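Local coordinates for titin (Homo sapiens, PDB 2A38), which forms a giant elastic filament of the muscle sarcomere, seen here as the tandem of immunoglobulin domains Z1 and Z2 at its N-terminus, at residues N74-S79 against S91-V97; Q120-R126 against D157-I163; E165-E169 against E190-Q194. All blocks are in the same frame, centred on the assembly; numbering follows the deposited sequence.

In the fold
The two I-set immunoglobulin domains of this tandem show how a beta sandwich is held together at different levels. Interaction 1 pairs neighbouring strands in one sheet of the first domain; its Ser-91 side chain lies about 13 Å from the bound cadmium ion, a site formed by Glu-26 and His-28. Interaction 2 pairs strands within a sheet of the second domain, its centre about 45 Å from that of interaction 1. Interaction 3 joins the two sheets of that same domain at its C-terminal end, about 15 Å from interaction 2 between centres. These last two touch: Ile-163 CD1 meets Leu-191 CD2 at 3.7 Å, and Val-121 CG2 meets Ala-166 CB at 4.1 Å.

Interaction 1: residues N74-S79 against S91-V97; sequences NSGRYS and STAELLV
Tyr-78 (chi1 m) overlaps Leu-95 (t, p), its CE1 3.8 Å from Leu-95 CD2, on the face of the sheet that also carries Ala-93. The tyrosine reaches back, its OH donating to Asn-74 O at 2.5 Å: a tyrosine corner, a signature of Greek-key immunoglobulin folds, here at the start of strand F. Strands F (76-84) and G (87-98) form an antiparallel hairpin; the axes of 76-79 and 91-97 approach to 4.6 Å, their N-to-C directions 144° apart. Hydrogen-bonded pairs are Gly-76/Leu-95 (Gly-76 N to Leu-95 O 2.9 Å, Leu-95 N to Gly-76 O 2.7 Å) and Tyr-78/Ala-93 (Tyr-78 N to Ala-93 O and Ala-93 N to Tyr-78 O, 2.9 Å each). Non-hydrogen-bonded pairs Arg-77/Glu-94 and Ser-79/Thr-92 put their side chains on the other face. Gly-76 enters the strand at phi 127°, psi -166°, where a CB would jam against the Ser-75 carbonyl. Just before it, Ser-75 CB meets Val-97 CG2 at 3.7 Å; Val-15 and Val-17 flank Leu-95.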
loop_
_atom_site.group_PDB
_atom_site.type_symbol
_atom_site.label_atom_id
_atom_site.label_comp_id
_atom_site.label_asym_id
_atom_site.label_seq_id
_atom_site.Cartn_x
_atom_site.Cartn_y
_atom_site.Cartn_z
ATOM N N ASN A 74 -11.992 -3.883 -4.275
ATOM C CA ASN A 74 -12.010 -4.797 -5.417
ATOM C C ASN A 74 -12.481 -6.213 -5.089
ATOM O O ASN A 74 -12.833 -6.974 -5.984
ATOM C CB ASN A 74 -10.620 -4.869 -6.053
ATOM C CG ASN A 74 -10.247 -3.600 -6.779
ATOM O OD1 ASN A 74 -9.076 -3.356 -7.056
ATOM N ND2 ASN A 74 -11.243 -2.788 -7.103
ATOM N N SER A 75 -12.486 -6.578 -3.814
ATOM C CA SER A 75 -12.920 -7.918 -3.456
ATOM C C SER A 75 -14.362 -8.141 -3.923
ATOM O O SER A 75 -15.037 -7.211 -4.358
ATOM C CB SER A 75 -12.788 -8.130 -1.943
ATOM O OG SER A 75 -13.556 -7.189 -1.224
ATOM N N GLY A 76 -14.827 -9.382 -3.850
ATOM C CA GLY A 76 -16.179 -9.681 -4.280
ATOM C C GLY A 76 -16.175 -10.819 -5.272
ATOM O O GLY A 76 -15.167 -11.518 -5.405
ATOM N N ARG A 77 -17.295 -11.007 -5.968
ATOM C CA ARG A 77 -17.405 -12.075 -6.952
ATOM C C ARG A 77 -17.046 -11.635 -8.350
ATOM O O ARG A 77 -17.569 -10.647 -8.858
ATOM C CB ARG A 77 -18.816 -12.637 -6.997
ATOM C CG ARG A 77 -19.182 -13.476 -5.816
ATOM C CD ARG A 77 -20.437 -14.261 -6.121
ATOM N NE ARG A 77 -20.824 -15.112 -5.003
ATOM C CZ ARG A 77 -21.763 -16.050 -5.076
ATOM N NH1 ARG A 77 -22.407 -16.260 -6.222
ATOM N NH2 ARG A 77 -22.060 -16.777 -4.003
ATOM N N TYR A 78 -16.144 -12.383 -8.967
ATOM C CA TYR A 78 -15.729 -12.114 -10.332
ATOM C C TYR A 78 -16.114 -13.343 -11.136
ATOM O O TYR A 78 -15.906 -14.470 -10.688
ATOM C CB TYR A 78 -14.220 -11.920 -10.418
ATOM C CG TYR A 78 -13.750 -10.598 -9.879
ATOM C CD1 TYR A 78 -13.803 -10.313 -8.507
ATOM C CD2 TYR A 78 -13.260 -9.617 -10.744
ATOM C CE1 TYR A 78 -13.381 -9.081 -8.016
ATOM C CE2 TYR A 78 -12.837 -8.391 -10.270
ATOM C CZ TYR A 78 -12.900 -8.127 -8.911
ATOM O OH TYR A 78 -12.482 -6.904 -8.468
ATOM N N SER A 79 -16.683 -13.131 -12.312
ATOM C CA SER A 79 -17.067 -14.249 -13.145
ATOM C C SER A 79 -16.636 -14.032 -14.574
ATOM O O SER A 79 -16.454 -12.913 -15.022
ATOM C CB SER A 79 -18.574 -14.479 -13.078
ATOM O OG SER A 79 -19.269 -13.363 -13.588
ATOM N N SER A 91 -17.935 -19.171 -15.267
ATOM C CA SER A 91 -17.105 -19.650 -14.171
ATOM C C SER A 91 -17.026 -18.478 -13.210
ATOM O O SER A 91 -16.711 -17.373 -13.618
ATOM C CB SER A 91 -15.712 -20.004 -14.674
ATOM O OG SER A 91 -14.932 -20.590 -13.644
ATOM N N THR A 92 -17.330 -18.707 -11.937
ATOM C CA THR A 92 -17.303 -17.635 -10.951
ATOM C C THR A 92 -16.427 -17.975 -9.746
ATOM O O THR A 92 -16.430 -19.108 -9.257
ATOM C CB THR A 92 -18.738 -17.307 -10.470
ATOM O OG1 THR A 92 -19.495 -16.762 -11.560
ATOM C CG2 THR A 92 -18.720 -16.298 -9.330
ATOM N N ALA A 93 -15.668 -16.982 -9.282
ATOM C CA ALA A 93 -14.782 -17.134 -8.127
ATOM C C ALA A 93 -14.870 -15.879 -7.274
ATOM O O ALA A 93 -15.411 -14.863 -7.700
ATOM C CB ALA A 93 -13.338 -17.354 -8.580
ATOM N N GLU A 94 -14.329 -15.944 -6.067
ATOM C CA GLU A 94 -14.381 -14.793 -5.183
ATOM C C GLU A 94 -12.993 -14.244 -4.874
ATOM O O GLU A 94 -12.030 -14.998 -4.719
ATOM C CB GLU A 94 -15.084 -15.174 -3.886
ATOM C CG GLU A 94 -15.329 -14.005 -2.965
ATOM C CD GLU A 94 -15.571 -14.438 -1.525
ATOM O OE1 GLU A 94 -16.460 -15.295 -1.301
ATOM O OE2 GLU A 94 -14.868 -13.922 -0.617
ATOM N N LEU A 95 -12.892 -12.922 -4.809
ATOM C CA LEU A 95 -11.629 -12.271 -4.489
ATOM C C LEU A 95 -11.728 -11.702 -3.070
ATOM O O LEU A 95 -12.592 -10.873 -2.785
ATOM C CB LEU A 95 -11.336 -11.142 -5.483
ATOM C CG LEU A 95 -10.152 -10.228 -5.133
ATOM C CD1 LEU A 95 -8.873 -11.038 -5.071
ATOM C CD2 LEU A 95 -10.025 -9.122 -6.166
ATOM N N LEU A 96 -10.858 -12.170 -2.183
ATOM C CA LEU A 96 -10.840 -11.700 -0.801
ATOM C C LEU A 96 -9.558 -10.917 -0.570
ATOM O O LEU A 96 -8.461 -11.452 -0.724
ATOM C CB LEU A 96 -10.906 -12.885 0.159
ATOM C CG LEU A 96 -10.707 -12.540 1.636
ATOM C CD1 LEU A 96 -11.715 -11.475 2.051
ATOM C CD2 LEU A 96 -10.851 -13.803 2.488
ATOM N N VAL A 97 -9.694 -9.648 -0.206
ATOM C CA VAL A 97 -8.529 -8.801 0.016
ATOM C C VAL A 97 -8.174 -8.677 1.496
ATOM O O VAL A 97 -8.993 -8.249 2.309
ATOM C CB VAL A 97 -8.757 -7.394 -0.570
ATOM C CG1 VAL A 97 -7.513 -6.540 -0.391
ATOM C CG2 VAL A 97 -9.125 -7.510 -2.038
#

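Interaction 2: residues Q120-R126 against D157-I163; sequences QVRLQVR and DLYSLLI
Strands B (119-130) and E (158-166) are central neighbours in one sheet of the second immunoglobulin sandwich, one face of the pair mostly apolar and turned to the opposite sheet, the other mixed. Extended segments 120-126 and 158-163 run antiparallel at 165°, their axes 4.6 Å apart at closest. Three hydrogen-bonded pairs each make two backbone bonds: Val-121 N to Ile-163 O and Ile-163 N to Val-121 O, 2.7 Å each; Leu-123 N to Leu-161 O 2.9 Å, Leu-161 N to Leu-123 O 2.8 Å; Val-125 N to Tyr-159 O 3.0 Å, Tyr-159 N to Val-125 O 2.9 Å. These six side chains form the first face, where Tyr-174 receives Leu-123, Leu-161 and Ile-163. Leu-123 (m, t) and Leu-161 (t, p) meet at 4.1 Å, CD1 to CD2; Val-121 (t) and Ile-163 (m, t) approach at 4.2 Å, CB to CB; Val-125 (m) sets CG2 3.8 Å from CB of Tyr-159 (m).

The other face holds the non-hydrogen-bonded pairs Arg-122/Leu-162, Gln-124/Ser-160 and Arg-126/Leu-158. Arg-122 bends (chi1 t, chi2 136° between wells, chi3 p), so one guanidinium face covers Leu-162 (t, p) CD1, 3.9 Å from Arg-122 NH2 and 3.8 Å from Gln-120 CG. Gln-124 (m, t) NE2 donates a weak 2.7 Å hydrogen bond to Ser-160 OG. Arg-126 (t, t, m) bends at chi3, placing Leu-158 (t, p) CB over one guanidinium face. Its NH1 stays 4.0 Å from Asp-157 OD2, beyond a salt bridge, yet a water accepts from Asp-157 N at 3.1 Å and, weakly, from Arg-126 NH1 at 3.4 Å.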
loop_
_atom_site.group_PDB
_atom_site.type_symbol
_atom_site.label_atom_id
_atom_site.label_comp_id
_atom_site.label_asym_id
_atom_site.label_seq_id
_atom_site.Cartn_x
_atom_site.Cartn_y
_atom_site.Cartn_z
ATOM N N GLN A 120 21.532 27.613 13.915
ATOM C CA GLN A 120 20.200 27.161 13.537
ATOM C C GLN A 120 20.368 25.654 13.360
ATOM O O GLN A 120 21.265 25.211 12.636
ATOM C CB GLN A 120 19.762 27.776 12.212
ATOM C CG GLN A 120 18.487 27.172 11.649
ATOM C CD GLN A 120 18.270 27.511 10.172
ATOM O OE1 GLN A 120 17.805 28.605 9.826
ATOM N NE2 GLN A 120 18.624 26.572 9.293
ATOM N N VAL A 121 19.518 24.870 14.021
ATOM C CA VAL A 121 19.605 23.411 13.953
ATOM C C VAL A 121 18.298 22.768 13.517
ATOM O O VAL A 121 17.216 23.199 13.920
ATOM C CB VAL A 121 19.982 22.821 15.334
ATOM C CG1 VAL A 121 19.814 21.323 15.333
ATOM C CG2 VAL A 121 21.405 23.182 15.674
ATOM N N ARG A 122 18.405 21.736 12.688
ATOM C CA ARG A 122 17.228 21.007 12.231
ATOM C C ARG A 122 17.465 19.514 12.370
ATOM O O ARG A 122 18.454 18.982 11.864
ATOM C CB ARG A 122 16.895 21.344 10.776
ATOM C CG ARG A 122 15.636 20.665 10.248
ATOM C CD ARG A 122 14.810 21.654 9.453
ATOM N NE ARG A 122 15.688 22.538 8.689
ATOM C CZ ARG A 122 15.342 23.732 8.215
ATOM N NH1 ARG A 122 16.228 24.451 7.538
ATOM N NH2 ARG A 122 14.119 24.212 8.417
ATOM N N LEU A 123 16.571 18.854 13.097
ATOM C CA LEU A 123 16.642 17.415 13.297
ATOM C C LEU A 123 15.443 16.830 12.538
ATOM O O LEU A 123 14.302 17.187 12.818
ATOM C CB LEU A 123 16.533 17.092 14.790
ATOM C CG LEU A 123 17.533 17.812 15.697
ATOM C CD1 LEU A 123 17.209 17.564 17.162
ATOM C CD2 LEU A 123 18.925 17.333 15.365
ATOM N N GLN A 124 15.700 15.947 11.576
ATOM C CA GLN A 124 14.623 15.345 10.795
ATOM C C GLN A 124 14.568 13.833 10.828
ATOM O O GLN A 124 15.571 13.162 11.054
ATOM C CB GLN A 124 14.723 15.727 9.322
ATOM C CG GLN A 124 14.621 17.184 9.006
ATOM C CD GLN A 124 14.338 17.399 7.534
ATOM O OE1 GLN A 124 14.786 16.620 6.687
ATOM N NE2 GLN A 124 13.601 18.459 7.218
ATOM N N VAL A 125 13.375 13.318 10.550
ATOM C CA VAL A 125 13.117 11.894 10.471
ATOM C C VAL A 125 12.069 11.678 9.377
ATOM O O VAL A 125 11.256 12.558 9.087
ATOM C CB VAL A 125 12.543 11.328 11.799
ATOM C CG1 VAL A 125 13.538 11.502 12.928
ATOM C CG2 VAL A 125 11.225 12.024 12.138
ATOM N N ARG A 126 12.108 10.518 8.747
ATOM C CA ARG A 126 11.116 10.166 7.737
ATOM C C ARG A 126 10.578 8.826 8.232
ATOM O O ARG A 126 11.334 7.881 8.412
ATOM C CB ARG A 126 11.746 10.016 6.349
ATOM C CG ARG A 126 10.728 9.596 5.306
ATOM C CD ARG A 126 11.323 9.547 3.914
ATOM N NE ARG A 126 11.451 10.872 3.314
ATOM C CZ ARG A 126 10.426 11.601 2.881
ATOM N NH1 ARG A 126 9.182 11.142 2.979
ATOM N NH2 ARG A 126 10.647 12.791 2.335
ATOM N N ASP A 157 5.552 12.082 5.210
ATOM C CA ASP A 157 6.229 11.209 6.157
ATOM C C ASP A 157 7.437 11.876 6.805
ATOM O O ASP A 157 8.077 11.293 7.674
ATOM C CB ASP A 157 6.677 9.935 5.447
ATOM C CG ASP A 157 5.593 9.352 4.575
ATOM O OD1 ASP A 157 4.412 9.393 4.996
ATOM O OD2 ASP A 157 5.919 8.844 3.475
ATOM N N LEU A 158 7.733 13.099 6.385
ATOM C CA LEU A 158 8.877 13.840 6.898
ATOM C C LEU A 158 8.537 14.785 8.053
ATOM O O LEU A 158 7.748 15.717 7.889
ATOM C CB LEU A 158 9.503 14.634 5.751
ATOM C CG LEU A 158 10.887 15.252 5.929
ATOM C CD1 LEU A 158 11.922 14.169 6.217
ATOM C CD2 LEU A 158 11.247 15.996 4.650
ATOM N N TYR A 159 9.132 14.536 9.218
ATOM C CA TYR A 159 8.913 15.369 10.398
ATOM C C TYR A 159 10.222 16.046 10.738
ATOM O O TYR A 159 11.287 15.439 10.646
ATOM C CB TYR A 159 8.472 14.540 11.609
ATOM C CG TYR A 159 7.119 13.896 11.478
ATOM C CD1 TYR A 159 6.936 12.769 10.675
ATOM C CD2 TYR A 159 6.019 14.402 12.172
ATOM C CE1 TYR A 159 5.690 12.154 10.568
ATOM C CE2 TYR A 159 4.769 13.800 12.078
ATOM C CZ TYR A 159 4.609 12.674 11.276
ATOM O OH TYR A 159 3.373 12.060 11.194
ATOM N N SER A 160 10.138 17.306 11.133
ATOM C CA SER A 160 11.329 18.054 11.468
ATOM C C SER A 160 11.160 18.828 12.755
ATOM O O SER A 160 10.059 19.249 13.103
ATOM C CB SER A 160 11.658 19.039 10.347
ATOM O OG SER A 160 11.677 18.385 9.088
ATOM N N LEU A 161 12.268 18.987 13.462
ATOM C CA LEU A 161 12.312 19.762 14.683
ATOM C C LEU A 161 13.362 20.820 14.379
ATOM O O LEU A 161 14.542 20.514 14.225
ATOM C CB LEU A 161 12.760 18.928 15.882
ATOM C CG LEU A 161 13.079 19.811 17.097
ATOM C CD1 LEU A 161 11.873 20.667 17.439
ATOM C CD2 LEU A 161 13.472 18.954 18.285
ATOM N N LEU A 162 12.916 22.060 14.259
ATOM C CA LEU A 162 13.816 23.154 13.972
ATOM C C LEU A 162 14.062 23.986 15.217
ATOM O O LEU A 162 13.120 24.417 15.884
ATOM C CB LEU A 162 13.232 24.045 12.875
ATOM C CG LEU A 162 13.983 25.360 12.648
ATOM C CD1 LEU A 162 15.357 25.071 12.046
ATOM C CD2 LEU A 162 13.177 26.259 11.743
ATOM N N ILE A 163 15.337 24.178 15.539
ATOM C CA ILE A 163 15.735 25.004 16.670
ATOM C C ILE A 163 16.401 26.173 15.954
ATOM O O ILE A 163 17.504 26.045 15.421
ATOM C CB ILE A 163 16.731 24.258 17.583
ATOM C CG1 ILE A 163 16.120 22.920 18.012
ATOM C CG2 ILE A 163 17.031 25.080 18.819
ATOM C CD1 ILE A 163 17.045 22.067 18.837
HETATM O O HOH W 1 5.985 11.879 2.159
#

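Interaction 3: residues E165-E169 against E190-Q194; sequences EAYPE and ELLVQ
At the C-terminal end of the second immunoglobulin sandwich, the last residues of strand G (183-193) meet the loop that carries the chain from strand E over to strand F, a simple example of packing across the rim of two sheets. Glu-190 begins the segment beside Ser-112, whose OG accepts a hydrogen bond from its backbone N. Leu-191 points toward 165-169 without touching it, and its side chain packs on Met-113; Leu-192 points away. Val-193 (chi1 t), still in extended conformation, does most of the work: its CA is 4.9 Å from that of Pro-168, CG2 rests 4.0 Å from Ala-166 CB, and CG1 sits 3.6 Å from both Ala-166 O and Tyr-167 C and 4.2 Å from Pro-168 CD. The contact is purely van der Waals and buries 197 Å², both sides summed. Pro-168 starts a 3-10 turn, and its O accepts from Ser-171 OG. Gln-194 ends the chain, with carboxylate OXT 3.8 Å from Pro-168 CG.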
loop_
_atom_site.group_PDB
_atom_site.type_symbol
_atom_site.label_atom_id
_atom_site.label_comp_id
_atom_site.label_asym_id
_atom_site.label_seq_id
_atom_site.Cartn_x
_atom_site.Cartn_y
_atom_site.Cartn_z
ATOM N N GLU A 165 17.603 29.076 17.055
ATOM C CA GLU A 165 18.802 29.581 17.711
ATOM C C GLU A 165 19.112 28.639 18.857
ATOM O O GLU A 165 18.474 28.703 19.907
ATOM C CB GLU A 165 18.562 30.969 18.285
ATOM C CG GLU A 165 18.625 32.088 17.300
ATOM C CD GLU A 165 18.353 33.419 17.963
ATOM O OE1 GLU A 165 19.145 33.832 18.841
ATOM O OE2 GLU A 165 17.334 34.047 17.610
ATOM N N ALA A 166 20.088 27.768 18.656
ATOM C CA ALA A 166 20.458 26.801 19.668
ATOM C C ALA A 166 21.421 27.375 20.699
ATOM O O ALA A 166 22.451 27.942 20.340
ATOM C CB ALA A 166 21.077 25.595 19.004
ATOM N N TYR A 167 21.066 27.226 21.975
ATOM C CA TYR A 167 21.895 27.683 23.095
ATOM C C TYR A 167 22.180 26.488 24.002
ATOM O O TYR A 167 21.467 25.487 23.942
ATOM C CB TYR A 167 21.193 28.804 23.878
ATOM C CG TYR A 167 21.137 30.098 23.101
ATOM C CD1 TYR A 167 19.984 30.474 22.410
ATOM C CD2 TYR A 167 22.278 30.892 22.961
ATOM C CE1 TYR A 167 19.973 31.605 21.585
ATOM C CE2 TYR A 167 22.281 32.021 22.139
ATOM C CZ TYR A 167 21.127 32.367 21.449
ATOM O OH TYR A 167 21.152 33.442 20.586
ATOM N N PRO A 168 23.228 26.572 24.846
ATOM C CA PRO A 168 23.611 25.487 25.762
ATOM C C PRO A 168 22.457 24.806 26.527
ATOM O O PRO A 168 22.497 23.602 26.751
ATOM C CB PRO A 168 24.611 26.164 26.689
ATOM C CG PRO A 168 25.284 27.130 25.777
ATOM C CD PRO A 168 24.105 27.740 25.042
ATOM N N GLU A 169 21.441 25.567 26.926
ATOM C CA GLU A 169 20.290 25.004 27.634
ATOM C C GLU A 169 19.506 23.988 26.784
ATOM O O GLU A 169 18.717 23.201 27.325
ATOM C CB GLU A 169 19.347 26.129 28.066
ATOM C CG GLU A 169 19.747 26.827 29.355
ATOM C CD GLU A 169 18.911 28.074 29.649
ATOM O OE1 GLU A 169 17.681 28.056 29.399
ATOM O OE2 GLU A 169 19.492 29.067 30.147
ATOM N N GLU A 190 21.894 12.714 20.082
ATOM C CA GLU A 190 22.450 13.614 21.071
ATOM C C GLU A 190 22.738 14.975 20.460
ATOM O O GLU A 190 23.436 15.078 19.456
ATOM C CB GLU A 190 23.751 13.024 21.605
ATOM C CG GLU A 190 24.128 13.514 22.978
ATOM C CD GLU A 190 23.094 13.137 24.019
ATOM O OE1 GLU A 190 22.596 11.983 23.969
ATOM O OE2 GLU A 190 22.787 13.989 24.890
ATOM N N LEU A 191 22.199 16.025 21.061
ATOM C CA LEU A 191 22.455 17.368 20.575
ATOM C C LEU A 191 23.334 18.097 21.580
ATOM O O LEU A 191 22.960 18.226 22.741
ATOM C CB LEU A 191 21.154 18.136 20.410
ATOM C CG LEU A 191 21.390 19.613 20.117
ATOM C CD1 LEU A 191 22.126 19.786 18.777
ATOM C CD2 LEU A 191 20.052 20.330 20.107
ATOM N N LEU A 192 24.496 18.564 21.138
ATOM C CA LEU A 192 25.411 19.295 22.014
ATOM C C LEU A 192 25.655 20.708 21.501
ATOM O O LEU A 192 26.051 20.893 20.358
ATOM C CB LEU A 192 26.758 18.577 22.116
ATOM C CG LEU A 192 26.910 17.376 23.053
ATOM C CD1 LEU A 192 25.744 16.418 22.902
ATOM C CD2 LEU A 192 28.220 16.674 22.733
ATOM N N VAL A 193 25.415 21.697 22.354
ATOM C CA VAL A 193 25.634 23.088 21.990
ATOM C C VAL A 193 26.716 23.680 22.892
ATOM O O VAL A 193 26.590 23.652 24.115
ATOM C CB VAL A 193 24.343 23.923 22.149
ATOM C CG1 VAL A 193 24.570 25.331 21.625
ATOM C CG2 VAL A 193 23.206 23.266 21.403
ATOM N N GLN A 194 27.778 24.205 22.286
ATOM C CA GLN A 194 28.878 24.807 23.042
ATOM C C GLN A 194 28.615 26.274 23.397
ATOM O O GLN A 194 28.161 27.017 22.498
ATOM C CB GLN A 194 30.173 24.725 22.238
ATOM C CG GLN A 194 30.648 23.320 21.962
ATOM C CD GLN A 194 32.051 23.290 21.384
ATOM O OE1 GLN A 194 32.599 22.222 21.122
ATOM N NE2 GLN A 194 32.639 24.466 21.181
ATOM O OXT GLN A 194 28.888 26.673 24.557
#